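Local coordinates for dipicolinate synthase subunit B (Bacillus halodurans, PDB 3LQK), which is a flavoprotein-family subunit of dipicolinate synthase and probably helps make the dipicolinic acid stored in bacterial spores, at residues Ile141-Met144 with Arg145-Thr149; Thr179-Ala182 with Ala183-Gln187. All coordinates share one frame; numbering follows the deposited sequence.

Overall arrangement
Contact 1 (141-149) takes in most of helix 140-147 and its exit, contact 2 (179-187) the end of helix 176-184. Their centres lie about 17 Å apart and their nearest atoms about 9 Å, so they do not touch. Strand 152-159 connects them indirectly: I143, L146 and M147 of contact 1 pack on F154, while T179 and A183 of contact 2 reach P156 and Y153. Neither contains a bound ligand. Contact 1 faces other subunits of the six-chain assembly; contact 2 meets none of them and covers strands 89-95 and 126-132 of its own sheet, so one helix serves the subunit interfaces and the other the inside of the chain.

Contact 1: Ile141-Met144 with Arg145-Thr149; sequences INIM and RLMAT
N142 and R145 lie side by side, one turn apart on helix 140-147, their flat ends turned 57° against each other. NH1 of R145 gives OD1 of N142 a weak hydrogen bond of 3.3 Å, bent to 132° at the hydrogen. The arginine gets there because CG stands anti to the backbone N (chi1 -177°) and the otherwise extended chain bends at chi3. NH1 is held chiefly by the carbonyl of A104, the N142 bond being secondary; ND2 of N142 bonds to OD1 of N139 and to the N105 carbonyl of a neighbouring subunit. Along the helix, the selenomethionines M144 and M147 point the same way, and SE of M144 lies 4.2 Å from CG of M147. M147, bent at both chi2 and chi3, carries its own selenium away from that meeting; CG2 of I143 approaches the same CG more loosely. L146 lays CG 3.3 Å from O of N142, the carbonyl that accepts its own backbone N-H at 3.0 Å. At the end, OG1 of T149 donates to O of R145 at 2.7 Å, from above the carbonyl plane. M144 packs on M144 of a second subunit. The chemistry is thus divided: apolar chains pack on strand 152-159, helix 97-104 and neighbouring subunits, whereas R145 ties the helix to A104 of its own chain and the N142 amide to N105 of another.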
ATOM      1  N   ILE A 141       0.455  -8.374   4.331  1.00  7.53           N
ATOM      2  CA  ILE A 141      -0.218  -7.086   4.249  1.00  9.69           C
ATOM      3  C   ILE A 141      -1.719  -7.193   3.944  1.00  9.24           C
ATOM      4  O   ILE A 141      -2.530  -6.388   4.451  1.00  9.95           O
ATOM      5  CB  ILE A 141       0.486  -6.119   3.316  1.00 10.42           C
ATOM      6  CG1 ILE A 141       0.607  -6.681   1.866  1.00 16.14           C
ATOM      7  CG2 ILE A 141       1.962  -5.780   3.798  1.00  9.88           C
ATOM      8  CD1 ILE A 141       1.202  -5.568   0.885  1.00 20.01           C
ATOM      9  N   ASN A 142      -2.090  -8.237   3.196  1.00  8.67           N
ATOM     10  CA  ASN A 142      -3.452  -8.459   2.826  1.00  9.06           C
ATOM     11  C   ASN A 142      -4.254  -8.841   4.080  1.00  9.24           C
ATOM     12  O   ASN A 142      -5.330  -8.297   4.350  1.00  8.36           O
ATOM     13  CB  ASN A 142      -3.576  -9.548   1.747  1.00  8.91           C
ATOM     14  CG  ASN A 142      -2.988  -9.133   0.394  1.00 11.74           C
ATOM     15  OD1 ASN A 142      -3.091  -7.997  -0.011  1.00  9.10           O
ATOM     16  ND2 ASN A 142      -2.481 -10.088  -0.343  1.00 12.00           N
ATOM     17  N   ILE A 143      -3.706  -9.786   4.824  1.00  9.23           N
ATOM     18  CA  ILE A 143      -4.303 -10.240   6.075  1.00  9.78           C
ATOM     19  C   ILE A 143      -4.477  -9.098   7.048  1.00  9.67           C
ATOM     20  O   ILE A 143      -5.550  -8.907   7.618  1.00 10.41           O
ATOM     21  CB  ILE A 143      -3.418 -11.352   6.729  1.00  9.63           C
ATOM     22  CG1 ILE A 143      -3.539 -12.618   5.841  1.00 10.65           C
ATOM     23  CG2 ILE A 143      -3.863 -11.611   8.161  1.00  7.78           C
ATOM     24  CD1 ILE A 143      -2.738 -13.772   6.238  1.00  7.44           C
HETATM   25  N   MSE A 144      -3.423  -8.319   7.237  1.00  9.09           N
HETATM   26  CA  MSE A 144      -3.501  -7.234   8.223  1.00  8.33           C
HETATM   27  C   MSE A 144      -4.379  -6.142   7.699  1.00  8.31           C
HETATM   28  O   MSE A 144      -5.129  -5.543   8.470  1.00  9.54           O
HETATM   29  CB  MSE A 144      -2.127  -6.676   8.538  1.00  8.99           C
HETATM   30  CG  MSE A 144      -1.312  -7.557   9.463  1.00 12.33           C
HETATM   31 SE   MSE A 144      -2.360  -8.090  11.023  0.75 18.09          SE
HETATM   32  CE  MSE A 144      -1.355  -9.641  11.549  1.00 26.85           C
ATOM     33  N   ARG A 145      -4.414  -5.903   6.409  1.00  8.50           N
ATOM     34  CA  ARG A 145      -5.407  -4.994   5.890  1.00  9.51           C
ATOM     35  C   ARG A 145      -6.858  -5.423   6.246  1.00  9.72           C
ATOM     36  O   ARG A 145      -7.622  -4.663   6.749  1.00  9.56           O
ATOM     37  CB  ARG A 145      -5.255  -4.774   4.392  1.00 10.29           C
ATOM     38  CG  ARG A 145      -6.234  -3.767   3.812  1.00 15.30           C
ATOM     39  CD  ARG A 145      -6.233  -3.651   2.300  1.00 19.11           C
ATOM     40  NE  ARG A 145      -4.921  -3.411   1.773  1.00 22.44           N
ATOM     41  CZ  ARG A 145      -4.285  -4.187   0.902  1.00 30.67           C
ATOM     42  NH1 ARG A 145      -4.827  -5.266   0.408  1.00 31.24           N
ATOM     43  NH2 ARG A 145      -3.080  -3.886   0.523  1.00 33.80           N
ATOM     44  N   LEU A 146      -7.171  -6.676   6.021  1.00  9.00           N
ATOM     45  CA  LEU A 146      -8.503  -7.177   6.308  1.00  9.04           C
ATOM     46  C   LEU A 146      -8.855  -7.105   7.805  1.00  9.52           C
ATOM     47  O   LEU A 146      -9.962  -6.771   8.156  1.00  9.19           O
ATOM     48  CB  LEU A 146      -8.610  -8.632   5.800  1.00  9.25           C
ATOM     49  CG  LEU A 146      -8.621  -8.854   4.287  1.00  8.35           C
ATOM     50  CD1 LEU A 146      -8.338 -10.316   3.961  1.00 10.71           C
ATOM     51  CD2 LEU A 146      -9.902  -8.349   3.561  1.00  6.60           C
HETATM   52  N   MSE A 147      -7.900  -7.458   8.659  1.00 10.46           N
HETATM   53  CA  MSE A 147      -8.040  -7.515  10.125  1.00 11.80           C
HETATM   54  C   MSE A 147      -8.431  -6.147  10.665  1.00 12.08           C
HETATM   55  O   MSE A 147      -9.075  -6.075  11.731  1.00 11.41           O
HETATM   56  CB  MSE A 147      -6.670  -7.814  10.788  1.00 11.21           C
HETATM   57  CG  MSE A 147      -6.351  -9.256  11.004  1.00 19.89           C
HETATM   58 SE   MSE A 147      -7.327  -9.913  12.579  0.75 23.52          SE
HETATM   59  CE  MSE A 147      -6.394  -8.891  13.930  1.00 26.45           C
ATOM     60  N   ALA A 148      -7.955  -5.080   9.985  1.00 11.86           N
ATOM     61  CA  ALA A 148      -8.235  -3.689  10.419  1.00 12.66           C
ATOM     62  C   ALA A 148      -9.473  -3.062   9.747  1.00 12.60           C
ATOM     63  O   ALA A 148      -9.829  -1.948  10.079  1.00 13.37           O
ATOM     64  CB  ALA A 148      -6.970  -2.767  10.172  1.00 13.39           C
ATOM     65  N   THR A 149     -10.140  -3.776   8.841  1.00 11.86           N
ATOM     66  CA  THR A 149     -11.172  -3.209   8.012  1.00 12.13           C
ATOM     67  C   THR A 149     -12.519  -3.363   8.680  1.00 12.42           C
ATOM     68  O   THR A 149     -12.775  -4.396   9.336  1.00 11.83           O
ATOM     69  CB  THR A 149     -11.257  -3.931   6.643  1.00 13.43           C
ATOM     70  OG1 THR A 149     -10.049  -3.718   5.938  1.00 16.25           O
ATOM     71  CG2 THR A 149     -12.419  -3.446   5.811  1.00  9.17           C
TER

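Contact 2: Thr179-Ala182 with Ala183-Gln187; sequences TIEA and ALRGQ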
ATOM      1  N   THR A 179     -16.533 -17.096  16.891  1.00 10.51           N
ATOM      2  CA  THR A 179     -16.142 -15.947  16.076  1.00 10.50           C
ATOM      3  C   THR A 179     -17.360 -15.317  15.441  1.00 11.23           C
ATOM      4  O   THR A 179     -17.506 -14.084  15.402  1.00 11.48           O
ATOM      5  CB  THR A 179     -15.093 -16.334  15.042  1.00 11.44           C
ATOM      6  OG1 THR A 179     -13.988 -16.969  15.731  1.00 12.10           O
ATOM      7  CG2 THR A 179     -14.572 -15.135  14.219  1.00  5.55           C
ATOM      8  N   ILE A 180     -18.290 -16.135  14.973  1.00 13.49           N
ATOM      9  CA  ILE A 180     -19.544 -15.575  14.404  1.00 14.20           C
ATOM     10  C   ILE A 180     -20.313 -14.834  15.509  1.00 14.77           C
ATOM     11  O   ILE A 180     -20.792 -13.716  15.288  1.00 14.23           O
ATOM     12  CB  ILE A 180     -20.472 -16.657  13.709  1.00 14.69           C
ATOM     13  CG1 ILE A 180     -19.719 -17.309  12.544  1.00 14.92           C
ATOM     14  CG2 ILE A 180     -21.786 -16.004  13.185  1.00 12.27           C
ATOM     15  CD1 ILE A 180     -20.479 -18.280  11.658  1.00 16.75           C
ATOM     16  N   GLU A 181     -20.421 -15.450  16.673  1.00 14.36           N
ATOM     17  CA  GLU A 181     -21.188 -14.826  17.748  1.00 16.24           C
ATOM     18  C   GLU A 181     -20.642 -13.431  18.122  1.00 14.63           C
ATOM     19  O   GLU A 181     -21.428 -12.482  18.359  1.00 14.62           O
ATOM     20  CB  GLU A 181     -21.182 -15.693  18.973  1.00 17.54           C
ATOM     21  CG  GLU A 181     -22.139 -15.258  20.040  1.00 26.33           C
ATOM     22  CD  GLU A 181     -21.729 -15.716  21.469  1.00 39.21           C
ATOM     23  OE1 GLU A 181     -22.248 -15.107  22.453  1.00 47.13           O
ATOM     24  OE2 GLU A 181     -20.894 -16.666  21.624  1.00 45.28           O
ATOM     25  N   ALA A 182     -19.326 -13.295  18.164  1.00 11.02           N
ATOM     26  CA  ALA A 182     -18.741 -12.015  18.499  1.00 11.65           C
ATOM     27  C   ALA A 182     -18.885 -11.046  17.309  1.00 11.02           C
ATOM     28  O   ALA A 182     -19.175  -9.836  17.500  1.00 11.42           O
ATOM     29  CB  ALA A 182     -17.290 -12.144  18.960  1.00  9.82           C
ATOM     30  N   ALA A 183     -18.717 -11.552  16.102  1.00 10.26           N
ATOM     31  CA  ALA A 183     -18.888 -10.694  14.916  1.00 10.88           C
ATOM     32  C   ALA A 183     -20.296 -10.091  14.810  1.00 11.91           C
ATOM     33  O   ALA A 183     -20.478  -8.984  14.310  1.00 11.04           O
ATOM     34  CB  ALA A 183     -18.588 -11.469  13.636  1.00  9.35           C
ATOM     35  N   LEU A 184     -21.295 -10.878  15.149  1.00 12.99           N
ATOM     36  CA  LEU A 184     -22.681 -10.397  15.086  1.00 14.55           C
ATOM     37  C   LEU A 184     -22.888  -9.233  16.083  1.00 15.55           C
ATOM     38  O   LEU A 184     -23.732  -8.410  15.881  1.00 16.27           O
ATOM     39  CB  LEU A 184     -23.673 -11.526  15.392  1.00 14.81           C
ATOM     40  CG  LEU A 184     -23.835 -12.620  14.333  1.00 16.08           C
ATOM     41  CD1 LEU A 184     -24.746 -13.716  14.882  1.00 13.17           C
ATOM     42  CD2 LEU A 184     -24.387 -11.978  13.033  1.00 13.73           C
ATOM     43  N   ARG A 185     -22.073  -9.151  17.132  1.00 17.18           N
ATOM     44  CA  ARG A 185     -22.096  -7.975  18.060  1.00 17.66           C
ATOM     45  C   ARG A 185     -21.098  -6.889  17.659  1.00 16.32           C
ATOM     46  O   ARG A 185     -20.827  -5.982  18.415  1.00 15.88           O
ATOM     47  CB  ARG A 185     -21.677  -8.432  19.454  1.00 18.15           C
ATOM     48  CG  ARG A 185     -22.734  -9.128  20.230  1.00 24.61           C
ATOM     49  CD  ARG A 185     -22.205  -9.375  21.686  1.00 32.56           C
ATOM     50  NE  ARG A 185     -21.366 -10.574  21.767  1.00 36.85           N
ATOM     51  CZ  ARG A 185     -20.034 -10.637  21.932  1.00 42.17           C
ATOM     52  NH1 ARG A 185     -19.272  -9.529  22.026  1.00 44.24           N
ATOM     53  NH2 ARG A 185     -19.442 -11.846  21.983  1.00 40.19           N
ATOM     54  N   GLY A 186     -20.465  -7.018  16.517  1.00 14.83           N
ATOM     55  CA  GLY A 186     -19.524  -6.011  16.122  1.00 15.07           C
ATOM     56  C   GLY A 186     -18.152  -6.178  16.729  1.00 14.97           C
ATOM     57  O   GLY A 186     -17.407  -5.233  16.748  1.00 14.06           O
ATOM     58  N   GLN A 187     -17.788  -7.381  17.170  1.00 15.63           N
ATOM     59  CA  GLN A 187     -16.501  -7.593  17.863  1.00 15.99           C
ATOM     60  C   GLN A 187     -15.686  -8.728  17.229  1.00 14.41           C
ATOM     61  O   GLN A 187     -16.263  -9.738  16.755  1.00 13.13           O
ATOM     62  CB  GLN A 187     -16.719  -7.976  19.361  1.00 16.99           C
ATOM     63  CG  GLN A 187     -17.561  -7.044  20.228  1.00 22.39           C
ATOM     64  CD  GLN A 187     -16.990  -5.627  20.308  1.00 32.53           C
ATOM     65  OE1 GLN A 187     -15.786  -5.413  20.118  1.00 36.04           O
ATOM     66  NE2 GLN A 187     -17.864  -4.635  20.578  1.00 38.88           N
TER
HETATM   67  O   HOH W   1     -15.382 -12.121  15.823  1.00  6.70           O
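The carbonyl of A182 takes two N-H groups where helix 176-184 ends: Q187 N at 2.8 Å, from above the carbonyl plane, and R185 N more weakly at 3.0 Å. G186 N bonds to O of A183 at 3.0 Å. One turn earlier the pattern is still alpha-helical, with A183 N on O of T179 and L184 N on O of I180 at 2.9 Å, the latter nearly in line with the C=O bond. The T179 carbonyl has a second donor, a water that also gives a hydrogen to O of Q187 at 2.7 Å and so ties the outgoing chain to the helix. OG1 of T179 bonds back to O of A175. The R185 guanidinium lays one face over CA of A182, while its NH2 stays 4.3 Å from OE1 of E181, too far for a salt bridge. L184 runs beside I180, CD1 to CG2 at 4.1 Å, and both touch C89. With L184 cut back to alanine, I180 and C89 would probably face a gap where the leucine CG and CD1 had packed. The Q187-to-A182 and G186-to-A183 bonds, with G186 at a positive phi of 83° as C-prime residue, define a Schellman motif, the glycine-terminated end of this sheet-packed helix.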